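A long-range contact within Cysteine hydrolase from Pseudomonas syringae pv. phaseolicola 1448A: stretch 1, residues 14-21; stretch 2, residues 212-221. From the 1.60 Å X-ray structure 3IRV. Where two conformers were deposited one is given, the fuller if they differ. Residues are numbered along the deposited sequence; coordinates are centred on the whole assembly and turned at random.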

# COMPACT_ATOMS: atom_id res chain seq x y z
N VAL A 14 -10.60 0.85 -15.54
CA VAL A 14 -11.85 0.90 -14.78
C VAL A 14 -12.35 2.33 -14.67
O VAL A 14 -11.57 3.25 -14.49
CB VAL A 14 -11.67 0.27 -13.36
CG1 VAL A 14 -12.88 0.54 -12.49
CG2 VAL A 14 -11.45 -1.24 -13.46
N ARG A 15 -13.66 2.53 -14.82
CA ARG A 15 -14.28 3.83 -14.61
C ARG A 15 -15.46 3.62 -13.67
O ARG A 15 -16.28 2.73 -13.89
CB ARG A 15 -14.81 4.40 -15.94
CG ARG A 15 -13.79 4.54 -17.08
CD ARG A 15 -12.98 5.81 -16.95
NE ARG A 15 -11.76 5.76 -17.74
CZ ARG A 15 -10.61 6.30 -17.36
NH1 ARG A 15 -10.50 6.94 -16.20
NH2 ARG A 15 -9.54 6.17 -18.15
N TRP A 16 -15.56 4.46 -12.64
CA TRP A 16 -16.68 4.32 -11.72
C TRP A 16 -17.72 5.39 -11.97
O TRP A 16 -17.40 6.58 -11.94
CB TRP A 16 -16.21 4.43 -10.27
CG TRP A 16 -15.13 3.49 -9.84
CD1 TRP A 16 -13.90 3.83 -9.38
CD2 TRP A 16 -15.19 2.06 -9.81
NE1 TRP A 16 -13.19 2.72 -9.04
CE2 TRP A 16 -13.95 1.61 -9.29
CE3 TRP A 16 -16.17 1.11 -10.15
CZ2 TRP A 16 -13.65 0.25 -9.12
CZ3 TRP A 16 -15.88 -0.24 -9.97
CH2 TRP A 16 -14.64 -0.65 -9.45
N PRO A 17 -18.99 4.96 -12.13
CA PRO A 17 -20.04 5.96 -12.33
C PRO A 17 -20.32 6.68 -11.01
O PRO A 17 -20.44 6.05 -9.97
CB PRO A 17 -21.23 5.13 -12.81
CG PRO A 17 -20.97 3.72 -12.36
CD PRO A 17 -19.48 3.57 -12.13
N ILE A 18 -20.39 8.01 -11.06
CA ILE A 18 -20.54 8.82 -9.86
C ILE A 18 -22.01 9.06 -9.49
O ILE A 18 -22.79 9.64 -10.25
CB ILE A 18 -19.77 10.17 -10.02
CG1 ILE A 18 -18.25 9.93 -10.09
CG2 ILE A 18 -20.11 11.14 -8.90
CD1 ILE A 18 -17.53 10.10 -8.79
N ASN A 19 -22.38 8.57 -8.31
CA ASN A 19 -23.63 8.93 -7.66
C ASN A 19 -23.26 9.87 -6.53
O ASN A 19 -22.65 9.43 -5.54
CB ASN A 19 -24.30 7.67 -7.11
CG ASN A 19 -25.57 7.95 -6.30
OD1 ASN A 19 -25.91 9.11 -5.98
ND2 ASN A 19 -26.26 6.88 -5.95
N PRO A 20 -23.60 11.17 -6.65
CA PRO A 20 -23.14 12.14 -5.64
C PRO A 20 -23.53 11.78 -4.19
O PRO A 20 -22.73 12.02 -3.28
CB PRO A 20 -23.82 13.44 -6.08
CG PRO A 20 -24.09 13.26 -7.54
CD PRO A 20 -24.41 11.81 -7.71
N LEU A 21 -24.71 11.17 -4.01
CA LEU A 21 -25.20 10.75 -2.69
C LEU A 21 -24.32 9.68 -2.04
O LEU A 21 -24.32 9.51 -0.82
CB LEU A 21 -26.63 10.20 -2.80
CG LEU A 21 -27.75 11.06 -3.38
CD1 LEU A 21 -29.03 10.23 -3.53
CD2 LEU A 21 -27.99 12.29 -2.53
N GLU A 212 -12.14 15.98 -15.28
CA GLU A 212 -13.13 14.98 -15.68
C GLU A 212 -14.00 14.54 -14.52
O GLU A 212 -15.21 14.35 -14.69
CB GLU A 212 -12.56 13.77 -16.42
CG GLU A 212 -13.48 12.49 -16.42
CD GLU A 212 -14.92 12.66 -17.01
OE1 GLU A 212 -15.28 13.69 -17.65
OE2 GLU A 212 -15.71 11.71 -16.83
N VAL A 213 -13.43 14.39 -13.33
CA VAL A 213 -14.28 14.03 -12.20
C VAL A 213 -15.30 15.12 -11.82
O VAL A 213 -16.44 14.83 -11.46
CB VAL A 213 -13.44 13.50 -11.00
CG1 VAL A 213 -13.15 14.58 -9.98
CG2 VAL A 213 -14.14 12.29 -10.36
N ILE A 214 -14.89 16.38 -11.94
CA ILE A 214 -15.78 17.52 -11.72
C ILE A 214 -16.95 17.49 -12.72
O ILE A 214 -18.11 17.65 -12.33
CB ILE A 214 -15.01 18.86 -11.80
CG1 ILE A 214 -14.11 19.02 -10.56
CG2 ILE A 214 -15.96 20.07 -11.97
CD1 ILE A 214 -13.16 20.22 -10.62
N ARG A 215 -16.64 17.22 -13.99
CA ARG A 215 -17.68 17.12 -15.02
C ARG A 215 -18.67 16.02 -14.73
O ARG A 215 -19.89 16.17 -14.90
CB ARG A 215 -17.03 16.89 -16.38
CG ARG A 215 -16.33 18.12 -16.86
CD ARG A 215 -16.02 18.07 -18.33
NE ARG A 215 -14.59 18.22 -18.58
CZ ARG A 215 -13.79 17.21 -18.91
NH1 ARG A 215 -14.30 15.96 -19.05
NH2 ARG A 215 -12.50 17.44 -19.10
N ARG A 216 -18.13 14.90 -14.26
CA ARG A 216 -18.91 13.72 -13.94
C ARG A 216 -19.81 13.99 -12.73
O ARG A 216 -20.96 13.53 -12.70
CB ARG A 216 -17.96 12.55 -13.66
CG ARG A 216 -18.50 11.23 -14.12
CD ARG A 216 -17.62 10.12 -13.61
NE ARG A 216 -16.43 9.92 -14.43
CZ ARG A 216 -15.41 9.15 -14.09
NH1 ARG A 216 -14.37 9.04 -14.91
NH2 ARG A 216 -15.41 8.49 -12.93
N ILE A 217 -19.30 14.75 -11.76
CA ILE A 217 -20.07 15.15 -10.59
C ILE A 217 -21.21 16.11 -11.00
O ILE A 217 -22.37 15.94 -10.59
CB ILE A 217 -19.17 15.84 -9.52
CG1 ILE A 217 -18.32 14.80 -8.78
CG2 ILE A 217 -19.99 16.65 -8.52
CD1 ILE A 217 -17.22 15.41 -7.89
N GLU A 218 -20.87 17.10 -11.83
CA GLU A 218 -21.86 18.10 -12.31
C GLU A 218 -22.99 17.47 -13.14
O GLU A 218 -24.14 17.90 -13.05
CB GLU A 218 -21.16 19.20 -13.09
CG GLU A 218 -20.30 20.10 -12.23
CD GLU A 218 -19.35 20.99 -13.03
OE1 GLU A 218 -19.13 20.73 -14.24
OE2 GLU A 218 -18.82 21.95 -12.45
N SER A 219 -22.65 16.47 -13.94
CA SER A 219 -23.61 15.82 -14.83
C SER A 219 -24.55 14.89 -14.08
O SER A 219 -25.71 14.72 -14.45
CB SER A 219 -22.88 15.04 -15.91
OG SER A 219 -22.11 15.93 -16.71
N ALA A 220 -24.05 14.28 -13.01
CA ALA A 220 -24.84 13.37 -12.19
C ALA A 220 -25.78 14.11 -11.24
O ALA A 220 -26.77 13.55 -10.76
CB ALA A 220 -23.93 12.46 -11.41
N TYR A 221 -25.45 15.37 -10.96
CA TYR A 221 -26.23 16.20 -10.06
C TYR A 221 -27.24 17.04 -10.84
O TYR A 221 -28.45 16.88 -10.68
CB TYR A 221 -25.30 17.09 -9.24
CG TYR A 221 -25.98 17.90 -8.15
CD1 TYR A 221 -26.24 19.26 -8.32
CD2 TYR A 221 -26.34 17.30 -6.94
CE1 TYR A 221 -26.86 20.01 -7.33
CE2 TYR A 221 -26.96 18.04 -5.93
CZ TYR A 221 -27.22 19.40 -6.13
OH TYR A 221 -27.83 20.15 -5.15

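An N-terminal segment, extended up to Asn 19 and then entering a 3-10 segment at Pro 20 and Leu 21, lies against a helix almost two hundred residues later in the chain. The two backbones stay apart, with the CA atoms of Ile 18 and Ile 217 6.4 Å from each other, so side chains do most of the joining. The helix presents Val 213, Arg 216, Ile 217 and Ala 220, positions at i, i+3, i+4 and i+7, and therefore on one side of it.

Ile 18 sits at the centre, its CA-to-CB bond directed toward the helix. With chi1 in the m well, Ile 18 CD1 comes within 4.3 Å of Val 213 CG2 while Ile 18 CG2 lies 4.1 Å from Ile 217 CG1; a beta-branched residue can thus touch two neighbours one helical turn apart. Its chi2, -97°, lies between wells. Flanking it, Pro 17 and Asn 19 point away, the alternation expected of an extended chain.

Arg 216 adds its aliphatic stem to this apolar patch: its CD is 3.6 Å from Ile 18 CG1, which lies at the edge of the guanidinium, near its plane. With chi1 at -145°, between wells, a t chi2 extends the chain, and the m chi3 then turns it; Arg 216 NH2 ends 2.9 Å from Trp 16 O. On the helix itself, Arg 216 NE donates to Glu 212 OE2 at 3.1 Å, part of a salt bridge that helps hold the guanidinium in position. That carboxylate also pairs with a second arginine, through Glu 212 OE1 and Arg 215 NH1 at 2.8 Å.

At Ala 220 the helix carries only a methyl group, which lets stretch 1 come close: Ala 220 CB is 3.3 Å from Ile 18 O and 3.8 Å from Pro 20 CD. The compact proline ring also reaches Tyr 221, Pro 20 CG to Tyr 221 CB 4.4 Å, although that tyrosine is poorly ordered.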